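Local coordinates for protein RmpD (Hexulose-6-phosphate synthase) (Streptococcus mutans, PDB 3EXR) that belongs to the HUMPS family of TIM-barrel enzymes and forms a closed barrel of eight parallel strands, present as a dimer, at residues D69-V80 and T96-I107. Numbering follows the deposited sequence.
Sequences DAGGTVAKNNAV and TMKAARKAIEDI
Gly71 O, near the start of helix 71-79, is met by two groups: Ala75 N donates its helical hydrogen bond to it, and Ala100 of helix 94-107 brings its CA within 3.3 Å as a CA-H...O contact. Close by, one water joins the two segments, accepting from Gly71 N at 3.2 Å and hydrogen-bonding Thr96 OG1, which is also hydrogen-bonded to Thr93 OG1. A chi1 of -69° sets Thr96 OG1 beside its own backbone N, toward the water, and turns the methyl away from that N and onto the backbone of Asp69, CG2 to Asp69 CA 3.8 Å. The helices run nearly parallel, crossing at -28° with axes only 7.1 Å apart, a spacing made possible by small residues on both sides. Gly71, having no side chain, lies directly against helix 94-107, its CA 3.7 Å from Thr96 O. Further along, the methyl of Ala75 sits over Ala100 O (CB to O 3.3 Å) and touches the methyls of Ala100 and Ala103, while Ala103 CB in turn presses against Gly72 O at 3.4 Å. Larger side chains close the C-terminal end: Ala79 CB packs between Ile104 CG1 and Ile107 CG2, the latter 3.7 Å away, and the other branch of Ile107 reaches Val80. Asp69 OD2 is hydrogen-bonded to Tyr119 OH and forms a salt bridge with Arg144, both of the second subunit, while OD1 accepts from Ala70 N from above the carboxylate plane. These are successive outer helices of the TIM barrel: helix 71-79 makes the beta-alpha-beta crossover from strand 60-67 to strand 85-89, and helix 94-107 the next, to strand 113-117. Ala75, Ala100 and Ile104 all rest on Met86 of strand 85-89, Val74 also covers strand 60-67, and Ala100 and Ile104 reach Ile114 of strand 113-117.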
ATOM      1  N   ASP A  69      -1.939  -6.847   3.235  1.00 10.64           N
ATOM      2  CA  ASP A  69      -2.392  -8.217   3.169  1.00 11.15           C
ATOM      3  C   ASP A  69      -1.278  -9.070   2.534  1.00 11.29           C
ATOM      4  O   ASP A  69      -0.309  -8.523   1.963  1.00 10.70           O
ATOM      5  CB  ASP A  69      -3.675  -8.271   2.324  1.00 11.56           C
ATOM      6  CG  ASP A  69      -4.533  -9.497   2.569  1.00 14.08           C
ATOM      7  OD1 ASP A  69      -4.154 -10.419   3.326  1.00 15.63           O
ATOM      8  OD2 ASP A  69      -5.602  -9.581   1.935  1.00 15.11           O
ATOM      9  N   ALA A  70      -1.410 -10.394   2.644  1.00 11.02           N
ATOM     10  CA  ALA A  70      -0.353 -11.315   2.207  1.00 11.51           C
ATOM     11  C   ALA A  70       0.990 -10.935   2.837  1.00 12.00           C
ATOM     12  O   ALA A  70       2.034 -10.841   2.156  1.00 11.02           O
ATOM     13  CB  ALA A  70      -0.273 -11.359   0.670  1.00 11.54           C
ATOM     14  N   GLY A  71       0.961 -10.737   4.160  1.00 11.88           N
ATOM     15  CA  GLY A  71       2.115 -10.225   4.870  1.00 11.54           C
ATOM     16  C   GLY A  71       3.344 -11.091   4.739  1.00 10.81           C
ATOM     17  O   GLY A  71       4.437 -10.586   4.537  1.00 11.31           O
ATOM     18  N   GLY A  72       3.165 -12.403   4.812  1.00 10.37           N
ATOM     19  CA  GLY A  72       4.282 -13.327   4.693  1.00 10.17           C
ATOM     20  C   GLY A  72       4.948 -13.260   3.330  1.00 10.28           C
ATOM     21  O   GLY A  72       6.175 -13.296   3.224  1.00 11.65           O
ATOM     22  N   THR A  73       4.138 -13.175   2.283  1.00  9.44           N
ATOM     23  CA  THR A  73       4.633 -13.148   0.918  1.00 10.33           C
ATOM     24  C   THR A  73       5.347 -11.851   0.599  1.00  9.63           C
ATOM     25  O   THR A  73       6.452 -11.871   0.077  1.00 10.55           O
ATOM     26  CB  THR A  73       3.457 -13.389  -0.089  1.00  9.95           C
ATOM     27  OG1 THR A  73       2.885 -14.678   0.153  1.00 13.12           O
ATOM     28  CG2 THR A  73       3.929 -13.348  -1.553  1.00 12.36           C
ATOM     29  N   VAL A  74       4.743 -10.721   0.937  1.00  9.57           N
ATOM     30  CA  VAL A  74       5.339  -9.416   0.597  1.00  9.05           C
ATOM     31  C   VAL A  74       6.657  -9.219   1.407  1.00 10.10           C
ATOM     32  O   VAL A  74       7.675  -8.745   0.869  1.00 11.12           O
ATOM     33  CB  VAL A  74       4.305  -8.261   0.795  1.00  8.66           C
ATOM     34  CG1 VAL A  74       4.957  -6.857   0.580  1.00  8.26           C
ATOM     35  CG2 VAL A  74       3.034  -8.468  -0.072  1.00  9.62           C
ATOM     36  N   ALA A  75       6.637  -9.615   2.679  1.00 10.09           N
ATOM     37  CA  ALA A  75       7.843  -9.548   3.525  1.00 10.22           C
ATOM     38  C   ALA A  75       8.946 -10.431   2.997  1.00  9.49           C
ATOM     39  O   ALA A  75      10.077  -9.992   2.838  1.00  9.60           O
ATOM     40  CB  ALA A  75       7.524  -9.901   4.966  1.00 10.57           C
ATOM     41  N   LYS A  76       8.626 -11.692   2.704  1.00  9.80           N
ATOM     42  CA  LYS A  76       9.614 -12.588   2.076  1.00  9.99           C
ATOM     43  C   LYS A  76      10.150 -12.031   0.770  1.00  9.46           C
ATOM     44  O   LYS A  76      11.360 -12.048   0.538  1.00  9.77           O
ATOM     45  CB  LYS A  76       9.081 -14.005   1.867  1.00 11.33           C
ATOM     46  CG  LYS A  76      10.142 -14.975   1.342  1.00 13.83           C
ATOM     47  CD  LYS A  76       9.563 -16.318   0.939  1.00 19.40           C
ATOM     48  CE  LYS A  76      10.659 -17.387   0.861  1.00 23.12           C
ATOM     49  NZ  LYS A  76      10.058 -18.705   0.463  1.00 25.61           N
ATOM     50  N   ASN A  77       9.268 -11.529  -0.091  1.00  8.84           N
ATOM     51  CA  ASN A  77       9.711 -10.977  -1.364  1.00  9.04           C
ATOM     52  C   ASN A  77      10.716  -9.857  -1.251  1.00  9.01           C
ATOM     53  O   ASN A  77      11.636  -9.782  -2.057  1.00  9.72           O
ATOM     54  CB  ASN A  77       8.541 -10.496  -2.217  1.00  8.37           C
ATOM     55  CG  ASN A  77       7.708 -11.650  -2.814  1.00  8.72           C
ATOM     56  OD1 ASN A  77       8.138 -12.814  -2.820  1.00 10.76           O
ATOM     57  ND2 ASN A  77       6.523 -11.310  -3.337  1.00  9.71           N
ATOM     58  N   ASN A  78      10.537  -8.975  -0.260  1.00  8.96           N
ATOM     59  CA  ASN A  78      11.465  -7.867  -0.072  1.00  9.05           C
ATOM     60  C   ASN A  78      12.664  -8.226   0.783  1.00  9.08           C
ATOM     61  O   ASN A  78      13.718  -7.661   0.561  1.00  9.26           O
ATOM     62  CB  ASN A  78      10.738  -6.646   0.476  1.00  8.12           C
ATOM     63  CG  ASN A  78       9.859  -6.011  -0.564  1.00  9.83           C
ATOM     64  OD1 ASN A  78      10.331  -5.236  -1.387  1.00 10.77           O
ATOM     65  ND2 ASN A  78       8.586  -6.387  -0.567  1.00  9.07           N
ATOM     66  N   ALA A  79      12.523  -9.175   1.707  1.00  9.49           N
ATOM     67  CA  ALA A  79      13.654  -9.646   2.526  1.00  9.88           C
ATOM     68  C   ALA A  79      14.673 -10.388   1.667  1.00  9.74           C
ATOM     69  O   ALA A  79      15.882 -10.249   1.865  1.00 10.73           O
ATOM     70  CB  ALA A  79      13.165 -10.550   3.646  1.00 10.14           C
ATOM     71  N   VAL A  80      14.211 -11.175   0.693  1.00  9.62           N
ATOM     72  CA  VAL A  80      15.169 -11.872  -0.166  1.00 10.35           C
ATOM     73  C   VAL A  80      15.955 -10.903  -1.050  1.00  9.46           C
ATOM     74  O   VAL A  80      17.044 -11.230  -1.486  1.00 11.03           O
ATOM     75  CB  VAL A  80      14.517 -12.988  -1.011  1.00 10.91           C
ATOM     76  CG1 VAL A  80      13.875 -14.038  -0.119  1.00 11.83           C
ATOM     77  CG2 VAL A  80      13.532 -12.428  -2.008  1.00 13.51           C
ATOM     78  N   THR A  96      -1.891 -10.554   9.615  1.00 12.23           N
ATOM     79  CA  THR A  96      -1.067 -10.093   8.488  1.00 11.74           C
ATOM     80  C   THR A  96       0.279  -9.515   8.987  1.00 11.34           C
ATOM     81  O   THR A  96       1.359  -9.825   8.451  1.00 10.65           O
ATOM     82  CB  THR A  96      -1.824  -9.037   7.695  1.00 11.38           C
ATOM     83  OG1 THR A  96      -2.925  -9.644   7.013  1.00 11.64           O
ATOM     84  CG2 THR A  96      -0.926  -8.371   6.658  1.00 10.85           C
ATOM     85  N   MET A  97       0.219  -8.653  10.008  1.00 11.55           N
ATOM     86  CA  MET A  97       1.456  -8.065  10.562  1.00 12.13           C
ATOM     87  C   MET A  97       2.376  -9.123  11.183  1.00 12.22           C
ATOM     88  O   MET A  97       3.585  -9.085  10.979  1.00 11.92           O
ATOM     89  CB  MET A  97       1.166  -6.975  11.588  1.00 12.47           C
ATOM     90  CG  MET A  97       0.506  -5.724  11.020  1.00 12.08           C
ATOM     91  SD  MET A  97       0.398  -4.510  12.317  1.00 13.81           S
ATOM     92  CE  MET A  97      -0.360  -3.102  11.467  1.00 11.94           C
ATOM     93  N   LYS A  98       1.803 -10.080  11.910  1.00 12.53           N
ATOM     94  CA  LYS A  98       2.615 -11.176  12.466  1.00 13.65           C
ATOM     95  C   LYS A  98       3.246 -12.019  11.365  1.00 12.59           C
ATOM     96  O   LYS A  98       4.416 -12.404  11.469  1.00 12.41           O
ATOM     97  CB  LYS A  98       1.786 -12.092  13.370  1.00 13.80           C
ATOM     98  CG  LYS A  98       1.588 -11.603  14.768  1.00 19.04           C
ATOM     99  CD  LYS A  98       0.962 -12.735  15.622  1.00 23.23           C
ATOM    100  CE  LYS A  98       0.650 -12.251  17.060  1.00 26.52           C
ATOM    101  NZ  LYS A  98      -0.635 -12.837  17.629  1.00 27.91           N
ATOM    102  N   ALA A  99       2.492 -12.318  10.309  1.00 11.64           N
ATOM    103  CA  ALA A  99       3.046 -13.143   9.229  1.00 11.05           C
ATOM    104  C   ALA A  99       4.216 -12.432   8.546  1.00 11.36           C
ATOM    105  O   ALA A  99       5.212 -13.060   8.191  1.00 11.53           O
ATOM    106  CB  ALA A  99       1.970 -13.502   8.200  1.00 10.95           C
ATOM    107  N   ALA A 100       4.102 -11.108   8.407  1.00 10.19           N
ATOM    108  CA  ALA A 100       5.138 -10.300   7.784  1.00 10.40           C
ATOM    109  C   ALA A 100       6.363 -10.279   8.684  1.00  9.74           C
ATOM    110  O   ALA A 100       7.485 -10.496   8.216  1.00 10.27           O
ATOM    111  CB  ALA A 100       4.632  -8.890   7.535  1.00  9.80           C
ATOM    112  N   ARG A 101       6.156 -10.069   9.980  1.00  9.99           N
ATOM    113  CA  ARG A 101       7.280 -10.095  10.927  1.00 10.82           C
ATOM    114  C   ARG A 101       8.002 -11.438  10.929  1.00 11.55           C
ATOM    115  O   ARG A 101       9.237 -11.480  10.904  1.00 12.70           O
ATOM    116  CB  ARG A 101       6.857  -9.742  12.344  1.00 10.91           C
ATOM    117  CG  ARG A 101       8.021  -9.779  13.304  1.00 11.12           C
ATOM    118  CD  ARG A 101       7.700  -9.265  14.685  1.00 13.12           C
ATOM    119  NE  ARG A 101       6.719 -10.076  15.380  1.00 15.61           N
ATOM    120  CZ  ARG A 101       6.995 -11.172  16.081  1.00 19.95           C
ATOM    121  NH1 ARG A 101       8.249 -11.618  16.175  1.00 18.40           N
ATOM    122  NH2 ARG A 101       6.002 -11.827  16.701  1.00 19.38           N
ATOM    123  N   LYS A 102       7.236 -12.520  10.978  1.00 13.00           N
ATOM    124  CA  LYS A 102       7.831 -13.854  10.976  1.00 14.46           C
ATOM    125  C   LYS A 102       8.651 -14.096   9.712  1.00 13.70           C
ATOM    126  O   LYS A 102       9.741 -14.658   9.783  1.00 13.13           O
ATOM    127  CB  LYS A 102       6.772 -14.946  11.183  1.00 15.80           C
ATOM    128  CG  LYS A 102       6.153 -14.962  12.590  1.00 19.62           C
ATOM    129  CD  LYS A 102       5.143 -16.147  12.781  1.00 25.32           C
ATOM    130  CE  LYS A 102       4.217 -15.944  14.036  1.00 27.69           C
ATOM    131  NZ  LYS A 102       3.000 -16.842  14.089  1.00 29.36           N
ATOM    132  N   ALA A 103       8.147 -13.646   8.565  1.00 12.89           N
ATOM    133  CA  ALA A 103       8.857 -13.861   7.305  1.00 13.03           C
ATOM    134  C   ALA A 103      10.139 -13.050   7.195  1.00 12.79           C
ATOM    135  O   ALA A 103      11.158 -13.557   6.712  1.00 13.24           O
ATOM    136  CB  ALA A 103       7.962 -13.583   6.114  1.00 13.02           C
ATOM    137  N   ILE A 104      10.110 -11.790   7.653  1.00 12.97           N
ATOM    138  CA  ILE A 104      11.286 -10.953   7.515  1.00 11.70           C
ATOM    139  C   ILE A 104      12.366 -11.400   8.513  1.00 12.23           C
ATOM    140  O   ILE A 104      13.540 -11.382   8.189  1.00 12.47           O
ATOM    141  CB  ILE A 104      10.977  -9.417   7.568  1.00 11.78           C
ATOM    142  CG1 ILE A 104      12.152  -8.622   6.988  1.00 11.45           C
ATOM    143  CG2 ILE A 104      10.617  -8.992   8.956  1.00 10.69           C
ATOM    144  CD1 ILE A 104      11.769  -7.215   6.511  1.00 13.05           C
ATOM    145  N   GLU A 105      11.942 -11.838   9.699  1.00 12.57           N
ATOM    146  CA  GLU A 105      12.858 -12.397  10.707  1.00 13.96           C
ATOM    147  C   GLU A 105      13.476 -13.709  10.251  1.00 14.31           C
ATOM    148  O   GLU A 105      14.631 -13.996  10.567  1.00 14.58           O
ATOM    149  CB  GLU A 105      12.148 -12.623  12.034  1.00 14.05           C
ATOM    150  CG  GLU A 105      11.925 -11.357  12.824  1.00 15.23           C
ATOM    151  CD  GLU A 105      11.163 -11.594  14.108  1.00 18.29           C
ATOM    152  OE1 GLU A 105      10.840 -12.761  14.425  1.00 21.16           O
ATOM    153  OE2 GLU A 105      10.846 -10.609  14.778  1.00 16.64           O
ATOM    154  N   ASP A 106      12.722 -14.512   9.506  1.00 14.52           N
ATOM    155  CA  ASP A 106      13.247 -15.795   9.034  1.00 15.78           C
ATOM    156  C   ASP A 106      14.442 -15.600   8.097  1.00 15.41           C
ATOM    157  O   ASP A 106      15.432 -16.331   8.175  1.00 15.71           O
ATOM    158  CB  ASP A 106      12.165 -16.583   8.302  1.00 16.49           C
ATOM    159  CG  ASP A 106      12.631 -17.965   7.919  1.00 21.42           C
ATOM    160  OD1 ASP A 106      13.009 -18.727   8.833  1.00 25.35           O
ATOM    161  OD2 ASP A 106      12.667 -18.329   6.727  1.00 26.32           O
ATOM    162  N   ILE A 107      14.365 -14.599   7.219  1.00 15.18           N
ATOM    163  CA  ILE A 107      15.435 -14.334   6.265  1.00 15.96           C
ATOM    164  C   ILE A 107      16.541 -13.432   6.840  1.00 15.55           C
ATOM    165  O   ILE A 107      17.731 -13.607   6.536  1.00 15.57           O
ATOM    166  CB  ILE A 107      14.839 -13.749   4.942  1.00 16.67           C
ATOM    167  CG1 ILE A 107      14.198 -14.866   4.100  1.00 19.31           C
ATOM    168  CG2 ILE A 107      15.908 -12.978   4.142  1.00 17.64           C
ATOM    169  CD1 ILE A 107      15.147 -15.970   3.682  1.00 22.10           C
TER
HETATM  170  O   HOH W   1      -1.637 -11.914   5.516  1.00  9.49           O